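Alanine dehydrogenase (Archaeoglobus fulgidus, PDB 1OMO) catalyses the NAD(+)-dependent oxidative deamination of L-alanine to pyruvate and the reverse reductive amination, working as a homodimer. Local coordinates at residues Glu25-Leu30 and Leu293-Val298; Met1-Leu6 and Thr92-Ala97. All coordinates share one frame; numbering follows the deposited sequence.

Contact 1: residues Glu25-Leu30 and Leu293-Val298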
ATOM      1  N   GLU A  25      12.441   8.468  17.404  1.00 19.24           N
ATOM      2  CA  GLU A  25      12.077   9.592  18.264  1.00 19.26           C
ATOM      3  C   GLU A  25      11.710  10.829  17.422  1.00 20.15           C
ATOM      4  O   GLU A  25      10.672  11.486  17.652  1.00 19.83           O
ATOM      5  CB  GLU A  25      13.227   9.921  19.212  1.00 20.05           C
ATOM      6  CG  GLU A  25      12.921  11.092  20.173  1.00 24.05           C
ATOM      7  CD  GLU A  25      13.868  11.119  21.363  1.00 27.39           C
ATOM      8  OE1 GLU A  25      15.057  10.780  21.192  1.00 31.85           O
ATOM      9  OE2 GLU A  25      13.445  11.493  22.467  1.00 30.05           O
ATOM     10  N   GLU A  26      12.546  11.142  16.432  1.00 20.01           N
ATOM     11  CA  GLU A  26      12.283  12.308  15.562  1.00 18.94           C
ATOM     12  C   GLU A  26      11.004  12.067  14.736  1.00 17.81           C
ATOM     13  O   GLU A  26      10.207  12.971  14.521  1.00 17.43           O
ATOM     14  CB  GLU A  26      13.516  12.572  14.678  1.00 18.36           C
ATOM     15  CG  GLU A  26      13.409  13.739  13.726  1.00 22.47           C
ATOM     16  CD  GLU A  26      13.193  15.098  14.403  1.00 24.49           C
ATOM     17  OE1 GLU A  26      13.199  16.106  13.670  1.00 25.16           O
ATOM     18  OE2 GLU A  26      13.029  15.179  15.645  1.00 26.11           O
ATOM     19  N   ALA A  27      10.798  10.828  14.295  1.00 18.39           N
ATOM     20  CA  ALA A  27       9.597  10.489  13.539  1.00 18.12           C
ATOM     21  C   ALA A  27       8.384  10.802  14.384  1.00 18.22           C
ATOM     22  O   ALA A  27       7.445  11.411  13.905  1.00 19.41           O
ATOM     23  CB  ALA A  27       9.589   9.003  13.179  1.00 20.26           C
ATOM     24  N   PHE A  28       8.376  10.378  15.643  1.00 18.16           N
ATOM     25  CA  PHE A  28       7.213  10.684  16.478  1.00 20.02           C
ATOM     26  C   PHE A  28       7.052  12.196  16.624  1.00 20.32           C
ATOM     27  O   PHE A  28       5.950  12.726  16.521  1.00 21.07           O
ATOM     28  CB  PHE A  28       7.337  10.096  17.883  1.00 22.85           C
ATOM     29  CG  PHE A  28       7.046   8.641  17.965  1.00 25.18           C
ATOM     30  CD1 PHE A  28       5.942   8.101  17.304  1.00 27.67           C
ATOM     31  CD2 PHE A  28       7.879   7.801  18.678  1.00 26.30           C
ATOM     32  CE1 PHE A  28       5.687   6.738  17.350  1.00 26.99           C
ATOM     33  CE2 PHE A  28       7.629   6.438  18.729  1.00 27.82           C
ATOM     34  CZ  PHE A  28       6.531   5.909  18.059  1.00 27.65           C
ATOM     35  N   ARG A  29       8.157  12.879  16.898  1.00 20.22           N
ATOM     36  CA  ARG A  29       8.135  14.327  17.063  1.00 21.07           C
ATOM     37  C   ARG A  29       7.531  14.980  15.797  1.00 21.47           C
ATOM     38  O   ARG A  29       6.533  15.716  15.883  1.00 18.83           O
ATOM     39  CB  ARG A  29       9.562  14.813  17.331  1.00 23.96           C
ATOM     40  CG  ARG A  29       9.672  16.285  17.639  1.00 28.69           C
ATOM     41  CD  ARG A  29      11.139  16.740  17.675  1.00 29.56           C
ATOM     42  NE  ARG A  29      11.198  18.142  17.273  1.00 33.90           N
ATOM     43  CZ  ARG A  29      11.390  18.576  16.027  1.00 35.14           C
ATOM     44  NH1 ARG A  29      11.570  17.716  15.027  1.00 35.22           N
ATOM     45  NH2 ARG A  29      11.348  19.886  15.772  1.00 37.13           N
ATOM     46  N   LEU A  30       8.094  14.677  14.622  1.00 21.24           N
ATOM     47  CA  LEU A  30       7.570  15.246  13.368  1.00 23.07           C
ATOM     48  C   LEU A  30       6.080  14.954  13.110  1.00 23.18           C
ATOM     49  O   LEU A  30       5.329  15.855  12.752  1.00 25.38           O
ATOM     50  CB  LEU A  30       8.391  14.770  12.166  1.00 21.43           C
ATOM     51  CG  LEU A  30       9.843  15.240  12.144  1.00 23.74           C
ATOM     52  CD1 LEU A  30      10.615  14.496  11.091  1.00 21.97           C
ATOM     53  CD2 LEU A  30       9.886  16.750  11.889  1.00 21.61           C
ATOM     54  N   LEU A 293       4.128   2.032  13.501  1.00 18.70           N
ATOM     55  CA  LEU A 293       3.648   3.026  12.538  1.00 18.99           C
ATOM     56  C   LEU A 293       4.511   3.132  11.284  1.00 19.23           C
ATOM     57  O   LEU A 293       5.733   2.988  11.355  1.00 18.51           O
ATOM     58  CB  LEU A 293       3.580   4.391  13.219  1.00 21.30           C
ATOM     59  CG  LEU A 293       3.199   4.486  14.708  1.00 24.58           C
ATOM     60  CD1 LEU A 293       3.351   5.958  15.158  1.00 27.63           C
ATOM     61  CD2 LEU A 293       1.804   4.004  14.944  1.00 21.57           C
ATOM     62  N   ALA A 294       3.895   3.400  10.133  1.00 18.56           N
ATOM     63  CA  ALA A 294       4.681   3.522   8.904  1.00 17.99           C
ATOM     64  C   ALA A 294       5.769   4.605   9.034  1.00 16.91           C
ATOM     65  O   ALA A 294       6.856   4.462   8.480  1.00 20.78           O
ATOM     66  CB  ALA A 294       3.772   3.802   7.679  1.00 14.92           C
ATOM     67  N   ILE A 295       5.521   5.670   9.777  1.00 16.39           N
ATOM     68  CA  ILE A 295       6.572   6.681   9.887  1.00 16.65           C
ATOM     69  C   ILE A 295       7.847   6.103  10.508  1.00 18.57           C
ATOM     70  O   ILE A 295       8.934   6.554  10.175  1.00 19.77           O
ATOM     71  CB  ILE A 295       6.113   7.962  10.650  1.00 16.29           C
ATOM     72  CG1 ILE A 295       5.608   7.615  12.059  1.00 14.48           C
ATOM     73  CG2 ILE A 295       5.041   8.666   9.858  1.00 13.25           C
ATOM     74  CD1 ILE A 295       5.445   8.808  12.986  1.00 13.73           C
ATOM     75  N   GLN A 296       7.724   5.075  11.346  1.00 18.63           N
ATOM     76  CA  GLN A 296       8.911   4.440  11.952  1.00 20.83           C
ATOM     77  C   GLN A 296       9.679   3.616  10.899  1.00 19.30           C
ATOM     78  O   GLN A 296      10.919   3.613  10.873  1.00 18.64           O
ATOM     79  CB  GLN A 296       8.536   3.528  13.161  1.00 18.18           C
ATOM     80  CG  GLN A 296       7.824   4.270  14.312  1.00 22.83           C
ATOM     81  CD  GLN A 296       7.189   3.359  15.414  1.00 25.76           C
ATOM     82  OE1 GLN A 296       6.423   2.451  15.128  1.00 25.74           O
ATOM     83  NE2 GLN A 296       7.495   3.653  16.670  1.00 28.34           N
ATOM     84  N   ASP A 297       8.950   2.933  10.024  1.00 18.76           N
ATOM     85  CA  ASP A 297       9.593   2.118   8.990  1.00 17.14           C
ATOM     86  C   ASP A 297      10.301   3.025   7.953  1.00 17.12           C
ATOM     87  O   ASP A 297      11.409   2.744   7.542  1.00 16.37           O
ATOM     88  CB  ASP A 297       8.549   1.213   8.320  1.00 16.07           C
ATOM     89  CG  ASP A 297       7.897   0.270   9.296  1.00 17.00           C
ATOM     90  OD1 ASP A 297       8.648  -0.388  10.031  1.00 14.50           O
ATOM     91  OD2 ASP A 297       6.640   0.173   9.337  1.00 17.34           O
ATOM     92  N   VAL A 298       9.672   4.123   7.542  1.00 18.19           N
ATOM     93  CA  VAL A 298      10.345   5.015   6.582  1.00 20.59           C
ATOM     94  C   VAL A 298      11.571   5.714   7.199  1.00 21.81           C
ATOM     95  O   VAL A 298      12.669   5.712   6.597  1.00 21.84           O
ATOM     96  CB  VAL A 298       9.381   6.069   6.001  1.00 21.54           C
ATOM     97  CG1 VAL A 298      10.146   6.995   5.038  1.00 23.36           C
ATOM     98  CG2 VAL A 298       8.249   5.362   5.233  1.00 21.36           C
TER

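Contact 2: residues Met1-Leu6 and Thr92-Ala97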
ATOM      1  N   MET A   1      18.607   4.854 -14.756  1.00 40.85           N
ATOM      2  CA  MET A   1      18.217   4.938 -13.316  1.00 41.91           C
ATOM      3  C   MET A   1      18.448   3.605 -12.642  1.00 40.61           C
ATOM      4  O   MET A   1      18.223   2.554 -13.241  1.00 41.71           O
ATOM      5  CB  MET A   1      16.745   5.311 -13.181  1.00 44.67           C
ATOM      6  CG  MET A   1      16.465   6.767 -13.411  1.00 48.38           C
ATOM      7  SD  MET A   1      17.580   7.801 -12.419  1.00 54.95           S
ATOM      8  CE  MET A   1      17.550   6.955 -10.799  1.00 52.40           C
ATOM      9  N   GLU A   2      18.880   3.642 -11.391  1.00 38.28           N
ATOM     10  CA  GLU A   2      19.158   2.410 -10.669  1.00 36.61           C
ATOM     11  C   GLU A   2      18.439   2.327  -9.347  1.00 32.89           C
ATOM     12  O   GLU A   2      18.412   3.300  -8.595  1.00 32.84           O
ATOM     13  CB  GLU A   2      20.660   2.296 -10.380  1.00 39.88           C
ATOM     14  CG  GLU A   2      21.528   2.399 -11.609  1.00 43.79           C
ATOM     15  CD  GLU A   2      21.321   1.228 -12.529  1.00 46.34           C
ATOM     16  OE1 GLU A   2      21.980   0.182 -12.333  1.00 46.60           O
ATOM     17  OE2 GLU A   2      20.475   1.350 -13.439  1.00 49.28           O
ATOM     18  N   THR A   3      17.872   1.164  -9.055  1.00 27.67           N
ATOM     19  CA  THR A   3      17.225   0.948  -7.768  1.00 22.39           C
ATOM     20  C   THR A   3      18.150   0.003  -6.971  1.00 24.06           C
ATOM     21  O   THR A   3      18.613  -1.028  -7.479  1.00 24.42           O
ATOM     22  CB  THR A   3      15.829   0.331  -7.942  1.00 19.64           C
ATOM     23  OG1 THR A   3      14.958   1.297  -8.552  1.00 17.09           O
ATOM     24  CG2 THR A   3      15.252  -0.105  -6.611  1.00 15.91           C
ATOM     25  N   LEU A   4      18.451   0.382  -5.730  1.00 22.24           N
ATOM     26  CA  LEU A   4      19.320  -0.408  -4.851  1.00 21.99           C
ATOM     27  C   LEU A   4      18.490  -1.544  -4.216  1.00 21.49           C
ATOM     28  O   LEU A   4      17.348  -1.324  -3.803  1.00 22.61           O
ATOM     29  CB  LEU A   4      19.895   0.516  -3.766  1.00 20.81           C
ATOM     30  CG  LEU A   4      20.909   0.033  -2.749  1.00 21.97           C
ATOM     31  CD1 LEU A   4      22.228  -0.169  -3.437  1.00 22.05           C
ATOM     32  CD2 LEU A   4      21.021   1.026  -1.614  1.00 21.77           C
ATOM     33  N   ILE A   5      19.044  -2.754  -4.186  1.00 20.75           N
ATOM     34  CA  ILE A   5      18.373  -3.915  -3.588  1.00 19.87           C
ATOM     35  C   ILE A   5      19.137  -4.290  -2.321  1.00 21.06           C
ATOM     36  O   ILE A   5      20.345  -4.522  -2.380  1.00 20.85           O
ATOM     37  CB  ILE A   5      18.348  -5.120  -4.576  1.00 19.07           C
ATOM     38  CG1 ILE A   5      17.600  -4.711  -5.857  1.00 19.32           C
ATOM     39  CG2 ILE A   5      17.607  -6.313  -3.969  1.00 15.71           C
ATOM     40  CD1 ILE A   5      16.184  -4.168  -5.601  1.00 16.27           C
ATOM     41  N   LEU A   6      18.448  -4.303  -1.178  1.00 22.85           N
ATOM     42  CA  LEU A   6      19.090  -4.643   0.095  1.00 22.35           C
ATOM     43  C   LEU A   6      18.458  -5.843   0.782  1.00 24.62           C
ATOM     44  O   LEU A   6      17.235  -5.909   1.016  1.00 25.99           O
ATOM     45  CB  LEU A   6      19.079  -3.456   1.047  1.00 21.14           C
ATOM     46  CG  LEU A   6      20.006  -2.275   0.745  1.00 21.49           C
ATOM     47  CD1 LEU A   6      19.776  -1.231   1.806  1.00 23.30           C
ATOM     48  CD2 LEU A   6      21.476  -2.682   0.729  1.00 15.68           C
ATOM     49  N   THR A  92      10.629  13.041  -7.272  1.00 33.22           N
ATOM     50  CA  THR A  92      10.488  12.349  -8.557  1.00 31.17           C
ATOM     51  C   THR A  92       9.646  11.066  -8.501  1.00 30.98           C
ATOM     52  O   THR A  92       9.297  10.506  -9.541  1.00 28.32           O
ATOM     53  CB  THR A  92      11.857  11.956  -9.084  1.00 31.84           C
ATOM     54  OG1 THR A  92      12.460  11.037  -8.162  1.00 32.11           O
ATOM     55  CG2 THR A  92      12.753  13.183  -9.220  1.00 30.83           C
ATOM     56  N   GLY A  93       9.353  10.592  -7.282  1.00 29.78           N
ATOM     57  CA  GLY A  93       8.580   9.371  -7.092  1.00 27.56           C
ATOM     58  C   GLY A  93       9.412   8.133  -7.376  1.00 27.39           C
ATOM     59  O   GLY A  93       8.960   7.003  -7.221  1.00 28.86           O
ATOM     60  N   PHE A  94      10.651   8.342  -7.789  1.00 26.23           N
ATOM     61  CA  PHE A  94      11.522   7.242  -8.131  1.00 25.76           C
ATOM     62  C   PHE A  94      11.794   6.279  -6.973  1.00 26.30           C
ATOM     63  O   PHE A  94      12.042   6.701  -5.826  1.00 27.58           O
ATOM     64  CB  PHE A  94      12.849   7.771  -8.652  1.00 22.25           C
ATOM     65  CG  PHE A  94      13.775   6.691  -9.159  1.00 22.60           C
ATOM     66  CD1 PHE A  94      13.611   6.162 -10.430  1.00 24.13           C
ATOM     67  CD2 PHE A  94      14.780   6.181  -8.356  1.00 21.53           C
ATOM     68  CE1 PHE A  94      14.427   5.140 -10.896  1.00 24.21           C
ATOM     69  CE2 PHE A  94      15.615   5.151  -8.808  1.00 23.58           C
ATOM     70  CZ  PHE A  94      15.436   4.629 -10.080  1.00 25.60           C
ATOM     71  N   PRO A  95      11.747   4.974  -7.259  1.00 25.76           N
ATOM     72  CA  PRO A  95      11.999   3.922  -6.262  1.00 25.10           C
ATOM     73  C   PRO A  95      13.507   3.749  -6.075  1.00 24.79           C
ATOM     74  O   PRO A  95      14.160   2.982  -6.802  1.00 24.08           O
ATOM     75  CB  PRO A  95      11.345   2.682  -6.876  1.00 24.62           C
ATOM     76  CG  PRO A  95      11.502   2.915  -8.349  1.00 26.34           C
ATOM     77  CD  PRO A  95      11.214   4.411  -8.513  1.00 25.59           C
ATOM     78  N   LEU A  96      14.032   4.486  -5.096  1.00 23.40           N
ATOM     79  CA  LEU A  96      15.436   4.507  -4.728  1.00 22.04           C
ATOM     80  C   LEU A  96      15.931   3.145  -4.243  1.00 23.22           C
ATOM     81  O   LEU A  96      17.071   2.747  -4.507  1.00 24.86           O
ATOM     82  CB  LEU A  96      15.646   5.532  -3.599  1.00 21.91           C
ATOM     83  CG  LEU A  96      16.004   7.019  -3.765  1.00 24.20           C
ATOM     84  CD1 LEU A  96      15.899   7.474  -5.205  1.00 21.31           C
ATOM     85  CD2 LEU A  96      15.068   7.843  -2.880  1.00 23.43           C
ATOM     86  N   ALA A  97      15.089   2.426  -3.514  1.00 22.03           N
ATOM     87  CA  ALA A  97      15.532   1.136  -2.985  1.00 21.45           C
ATOM     88  C   ALA A  97      14.369   0.201  -2.644  1.00 21.11           C
ATOM     89  O   ALA A  97      13.233   0.646  -2.399  1.00 21.21           O
ATOM     90  CB  ALA A  97      16.393   1.372  -1.714  1.00 18.53           C
TER

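Contact 1: residues Glu25-Leu30 and Leu293-Val298
Phe-28 presents the edge of its ring to Leu-293, with CE1 3.3 Å from Leu-293 CD1 and the methyl close to the ring plane. The two side chains cross at about a right angle, and of the leucine's two methyls CD1 is the one that touches the ring. Two residues further on, Ile-295 adds a second patch of apolar packing. Its CG1 lies between the backbone N and the carbonyl carbon (chi1 57°), and CD1, extended beyond it, presses on the backbone of helix 17-32, 3.4 Å from Ala-27 O. The same methyl is 4.2 Å from Ala-27 CB, which also faces Ile-295 O at 3.9 Å, and Ile-295 CD1 comes to 4.4 Å from Phe-28 CD1. Because alanine ends at CB, the helix backbone itself forms part of the surface that the isoleucine covers. The axes of the two short helical pieces come within 9.1 Å and run at 134°, closer to antiparallel than parallel.

Leu-293 is the N-cap of helix 294-311, and its amide N donates to Gln-296 OE1 at 2.8 Å, a bond that resembles one half of a capping box. It ties the glutamine amide group back to the start of its own helix. Asp-297, next along this helix, forms salt bridges with NAD-binding Arg-108 and with Lys-65, the inferred proton donor/acceptor, and the Gln-296 side chain lies about 5 Å from bound NAD at the nearest atoms. The buried packing therefore adjoins the active site. Helix 102-120 borders it through Arg-108 and Ala-112 against Gln-296 and Ile-115 against Glu-25, while Ala-294 and Val-298 rest on strand 50-58.

Contact 2: residues Met1-Leu6 and Thr92-Ala97
Thr-3 OG1 donates a short hydrogen bond of 2.6 Å to Pro-95 O, approaching nearly in line with the carbonyl. OG1 stands anti to its own carbonyl carbon (chi1 -68°), which turns the hydroxyl to this oxygen; CG2, anti to the backbone N, lies 3.8 Å from Ala-97 CA. A backbone bond follows from Leu-4 N to Leu-96 O, 3.0 Å long and almost straight at 170°. Leu-4 O then receives a CA-H...O contact from Ala-97 CA. The two residues pair as a parallel bridge, with Leu-4 CB 4.1 Å from Ala-97 CB on the same sheet face. Strand 3-6 lies in the mixed sheet between strand 95-100 and strand 315-317, which it meets through backbone bonds of Thr-3 with Ile-317 and Ile-5 with Ser-315. Leu-96 and Ala-97 form a classic beta bulge on the side of strand 83-88, consistent with the helix-like backbone of Leu-96.

Ahead of the strands, Phe-94 is packed between Met-1 and its neighbour Pro-95. Met-1 bends at chi2 and chi3, bringing CE over one face, 3.4 Å from the ring centroid, as a CH-pi contact; SD is over the same face in a Met-aromatic contact. Pro-95 CD lies over the opposite face, toward the rim, and Glu-2 O meets the edge at Phe-94 CE2, 3.4 Å away. Met-82 of the second subunit also packs on Phe-94, while Thr-92 O accepts a hydrogen bond from Asn-73 ND2 of that subunit.

Overall arrangement
The two contacts interleave along the chain: residues 1-6 come first, then 25-30, 92-97 and 293-298. Their centres are 21 Å apart and their nearest atoms about 9 Å, without touching. Helix 294-311 connects them, since its start belongs to contact 1 while Val-304, Tyr-305 and Ala-308 further along pack on the strands of contact 2. The mixed sheet is likewise common ground: strand 50-58 touches contact 1, and strands 3-6 and 95-100 make up contact 2. Contact 1, centred about 11 Å from the chain's centre, joins this domain's helices beside the NAD site; contact 2, about 27 Å out, builds the sheet where the beta-sandwich dimer meets its second subunit.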